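Local coordinates for protein CHAD domain (Ricinus communis, PDB 6QV5) that probably binds inorganic polyphosphate, as an all-alpha-helical module of the CHAD family, and binds a zinc ion, at residues H10-A22 with A32-N44. Residues are numbered along the deposited sequence; the frame is centred on the assembly and turned at random.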
# COMPACT_ATOMS: atom_id res chain seq x y z
N HIS A 10 -7.76 -15.71 -13.02
CA HIS A 10 -8.31 -16.53 -11.93
C HIS A 10 -7.41 -16.61 -10.68
O HIS A 10 -7.93 -16.45 -9.57
CB HIS A 10 -8.70 -17.94 -12.40
N ALA A 11 -6.10 -16.86 -10.84
CA ALA A 11 -5.14 -16.98 -9.74
C ALA A 11 -4.46 -15.65 -9.38
O ALA A 11 -4.02 -14.93 -10.28
CB ALA A 11 -4.09 -18.03 -10.08
N PRO A 12 -4.36 -15.30 -8.07
CA PRO A 12 -3.70 -14.03 -7.70
C PRO A 12 -2.18 -14.13 -7.76
O PRO A 12 -1.61 -15.16 -7.39
CB PRO A 12 -4.19 -13.77 -6.26
CG PRO A 12 -5.13 -14.91 -5.92
CD PRO A 12 -4.83 -16.02 -6.87
N PHE A 13 -1.52 -13.05 -8.21
CA PHE A 13 -0.07 -13.00 -8.33
C PHE A 13 0.56 -12.12 -7.25
O PHE A 13 0.32 -10.91 -7.21
CB PHE A 13 0.36 -12.54 -9.74
CG PHE A 13 1.85 -12.63 -10.02
CD1 PHE A 13 2.41 -13.78 -10.56
CD2 PHE A 13 2.68 -11.53 -9.81
CE1 PHE A 13 3.78 -13.85 -10.84
CE2 PHE A 13 4.05 -11.60 -10.09
CZ PHE A 13 4.59 -12.76 -10.60
N ARG A 14 1.38 -12.74 -6.39
CA ARG A 14 2.11 -12.06 -5.32
C ARG A 14 3.47 -11.60 -5.87
O ARG A 14 3.98 -12.21 -6.82
CB ARG A 14 2.30 -12.98 -4.11
CG ARG A 14 1.15 -12.91 -3.13
CD ARG A 14 0.47 -14.25 -2.94
NE ARG A 14 -0.73 -14.13 -2.12
CZ ARG A 14 -0.76 -14.25 -0.79
NH1 ARG A 14 0.36 -14.49 -0.12
NH2 ARG A 14 -1.90 -14.12 -0.13
N ALA A 15 4.04 -10.54 -5.27
CA ALA A 15 5.34 -9.98 -5.67
C ALA A 15 6.43 -11.04 -5.61
O ALA A 15 6.62 -11.68 -4.56
CB ALA A 15 5.70 -8.80 -4.79
N GLN A 16 7.11 -11.27 -6.75
CA GLN A 16 8.19 -12.25 -6.88
C GLN A 16 9.38 -11.86 -6.01
O GLN A 16 9.73 -10.68 -5.94
CB GLN A 16 8.63 -12.38 -8.35
CG GLN A 16 8.41 -13.78 -8.92
CD GLN A 16 9.01 -13.91 -10.30
OE1 GLN A 16 8.34 -13.67 -11.32
NE2 GLN A 16 10.27 -14.30 -10.37
N ALA A 17 9.98 -12.85 -5.31
CA ALA A 17 11.14 -12.65 -4.43
C ALA A 17 12.35 -12.19 -5.25
O ALA A 17 12.81 -12.92 -6.13
CB ALA A 17 11.45 -13.93 -3.67
N LEU A 18 12.80 -10.96 -5.00
CA LEU A 18 13.93 -10.36 -5.72
C LEU A 18 15.23 -10.52 -4.93
O LEU A 18 15.45 -9.84 -3.93
CB LEU A 18 13.64 -8.88 -6.05
CG LEU A 18 14.57 -8.20 -7.06
CD1 LEU A 18 14.29 -8.64 -8.49
CD2 LEU A 18 14.44 -6.70 -6.97
N ALA A 19 16.08 -11.46 -5.38
CA ALA A 19 17.37 -11.75 -4.76
C ALA A 19 18.51 -11.19 -5.61
O ALA A 19 19.00 -11.85 -6.54
CB ALA A 19 17.53 -13.25 -4.54
N LEU A 20 18.90 -9.94 -5.32
CA LEU A 20 19.98 -9.23 -6.02
C LEU A 20 21.33 -9.70 -5.51
O LEU A 20 21.46 -10.04 -4.33
CB LEU A 20 19.85 -7.71 -5.83
CG LEU A 20 18.69 -6.99 -6.52
CD1 LEU A 20 18.41 -5.66 -5.84
CD2 LEU A 20 18.96 -6.76 -8.00
N ASP A 21 22.35 -9.68 -6.39
CA ASP A 21 23.73 -10.04 -6.03
C ASP A 21 24.32 -8.94 -5.15
O ASP A 21 23.93 -7.78 -5.27
CB ASP A 21 24.59 -10.24 -7.29
CG ASP A 21 24.23 -11.45 -8.13
OD1 ASP A 21 24.33 -12.59 -7.60
OD2 ASP A 21 23.87 -11.27 -9.31
N ALA A 22 25.25 -9.31 -4.25
CA ALA A 22 25.91 -8.37 -3.34
C ALA A 22 26.78 -7.35 -4.09
O ALA A 22 26.86 -6.19 -3.69
CB ALA A 22 26.75 -9.12 -2.32
N ALA A 32 15.55 -4.01 -12.17
CA ALA A 32 15.12 -5.25 -11.52
C ALA A 32 14.04 -4.97 -10.48
O ALA A 32 13.08 -5.74 -10.39
CB ALA A 32 16.31 -5.95 -10.88
N ILE A 33 14.17 -3.86 -9.72
CA ILE A 33 13.23 -3.41 -8.69
C ILE A 33 11.93 -2.92 -9.34
O ILE A 33 10.85 -3.39 -8.97
CB ILE A 33 13.88 -2.34 -7.74
CG1 ILE A 33 14.91 -3.00 -6.79
CG2 ILE A 33 12.82 -1.55 -6.94
CD1 ILE A 33 16.01 -2.09 -6.30
N LEU A 34 12.04 -2.00 -10.32
CA LEU A 34 10.88 -1.45 -11.04
C LEU A 34 10.18 -2.48 -11.91
O LEU A 34 8.95 -2.45 -12.02
CB LEU A 34 11.24 -0.20 -11.85
CG LEU A 34 11.54 1.09 -11.07
CD1 LEU A 34 11.97 2.18 -12.01
CD2 LEU A 34 10.31 1.58 -10.29
N GLY A 35 10.96 -3.40 -12.49
CA GLY A 35 10.46 -4.50 -13.32
C GLY A 35 9.63 -5.48 -12.51
O GLY A 35 8.63 -6.00 -13.00
N ASN A 36 10.05 -5.71 -11.24
CA ASN A 36 9.36 -6.57 -10.28
C ASN A 36 8.02 -5.93 -9.88
O ASN A 36 7.03 -6.65 -9.72
CB ASN A 36 10.25 -6.77 -9.04
CG ASN A 36 9.72 -7.78 -8.05
OD1 ASN A 36 8.87 -7.49 -7.21
ND2 ASN A 36 10.22 -9.01 -8.14
N CYS A 37 8.00 -4.59 -9.75
CA CYS A 37 6.81 -3.80 -9.41
C CYS A 37 5.81 -3.82 -10.56
O CYS A 37 4.63 -4.05 -10.32
CB CYS A 37 7.19 -2.38 -9.03
SG CYS A 37 8.01 -2.23 -7.42
N LEU A 38 6.28 -3.60 -11.80
CA LEU A 38 5.45 -3.60 -13.01
C LEU A 38 4.86 -4.98 -13.29
O LEU A 38 3.70 -5.05 -13.70
CB LEU A 38 6.20 -3.05 -14.23
CG LEU A 38 6.54 -1.55 -14.22
CD1 LEU A 38 7.62 -1.24 -15.24
CD2 LEU A 38 5.30 -0.69 -14.47
N GLU A 39 5.63 -6.06 -13.03
CA GLU A 39 5.18 -7.45 -13.19
C GLU A 39 4.06 -7.76 -12.18
O GLU A 39 3.08 -8.39 -12.55
CB GLU A 39 6.36 -8.43 -13.03
CG GLU A 39 6.00 -9.90 -13.26
CD GLU A 39 7.00 -10.92 -12.77
OE1 GLU A 39 7.56 -10.74 -11.67
OE2 GLU A 39 7.21 -11.93 -13.49
N HIS A 40 4.21 -7.27 -10.93
CA HIS A 40 3.24 -7.44 -9.84
C HIS A 40 1.88 -6.81 -10.20
O HIS A 40 0.84 -7.35 -9.84
CB HIS A 40 3.81 -6.86 -8.53
CG HIS A 40 3.07 -7.24 -7.28
ND1 HIS A 40 3.30 -6.58 -6.09
CD2 HIS A 40 2.15 -8.22 -7.07
CE1 HIS A 40 2.49 -7.15 -5.20
NE2 HIS A 40 1.79 -8.14 -5.75
N ILE A 41 1.90 -5.69 -10.95
CA ILE A 41 0.71 -4.98 -11.43
C ILE A 41 0.10 -5.73 -12.63
O ILE A 41 -1.08 -6.07 -12.59
CB ILE A 41 1.05 -3.49 -11.77
CG1 ILE A 41 1.56 -2.73 -10.52
CG2 ILE A 41 -0.14 -2.76 -12.41
CD1 ILE A 41 2.42 -1.50 -10.81
N GLN A 42 0.93 -5.97 -13.68
CA GLN A 42 0.56 -6.62 -14.94
C GLN A 42 -0.04 -8.02 -14.79
O GLN A 42 -1.04 -8.33 -15.43
CB GLN A 42 1.78 -6.63 -15.89
CG GLN A 42 1.52 -7.23 -17.28
CD GLN A 42 1.95 -8.67 -17.38
OE1 GLN A 42 3.11 -9.03 -17.14
NE2 GLN A 42 1.02 -9.54 -17.75
N ARG A 43 0.59 -8.89 -13.97
CA ARG A 43 0.13 -10.27 -13.79
C ARG A 43 -1.23 -10.41 -13.06
O ARG A 43 -1.75 -11.53 -12.98
CB ARG A 43 1.21 -11.14 -13.11
CG ARG A 43 2.49 -11.32 -13.94
CD ARG A 43 2.36 -12.32 -15.07
NE ARG A 43 2.40 -13.70 -14.59
CZ ARG A 43 1.54 -14.65 -14.97
NH1 ARG A 43 0.57 -14.37 -15.83
NH2 ARG A 43 1.65 -15.88 -14.48
N ASN A 44 -1.81 -9.29 -12.59
CA ASN A 44 -3.11 -9.27 -11.92
C ASN A 44 -4.22 -8.62 -12.77
O ASN A 44 -5.39 -8.73 -12.41
CB ASN A 44 -3.01 -8.63 -10.53
CG ASN A 44 -2.35 -9.52 -9.51
OD1 ASN A 44 -2.89 -10.56 -9.11
ND2 ASN A 44 -1.17 -9.14 -9.07
O HOH W 1 6.84 -9.31 -9.14
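Phe13 lays one ring face on the CB methylene of Arg43 where the extended N-terminal segment 10-22 runs back along helix 26-42 of the all-helical CHAD fold, antiparallel to it. Its CG stands anti to the backbone N (chi1 -172°), which turns the ring down onto the helix: Arg43 CB sits 3.8 Å from the ring centroid in a CH-pi contact, for which a flat, greasy ring is well suited. The Glu39 carboxylate meets the far end of the ring at a steep tilt, CD 3.7 Å from Phe13 CZ.

Without a strand to pair with, the segment's backbone is served by side-chain amides. Asn36, buried, gives ND2 to Gln16 O (2.8 Å), the donor lying above the carbonyl plane, and sends OD1 to Arg66 of helix 54-73. An asparagine can thus donate to one neighbour and accept from the other. Water 1 bridges Gln16 N to Asn36 O and Glu39 OE1.

His40, whose NE2 bonds to Gln59, offers a ring face to the small methyl Ala15 CB, 3.7 Å from its centroid. Leu18, its CG likewise anti to N, crosses Ile33 at about a right angle, CD2 3.7 Å from Ile33 CG1, while CD1 faces Ala32 CB; a branched apolar side chain fits this greasy end.

At the other end of the contact, Asn44 grips both polar groups of Phe13: OD1 accepts from Phe13 N, and ND2 reaches Phe13 O at 3.0 Å, nearly straight (174°) and on a lone pair.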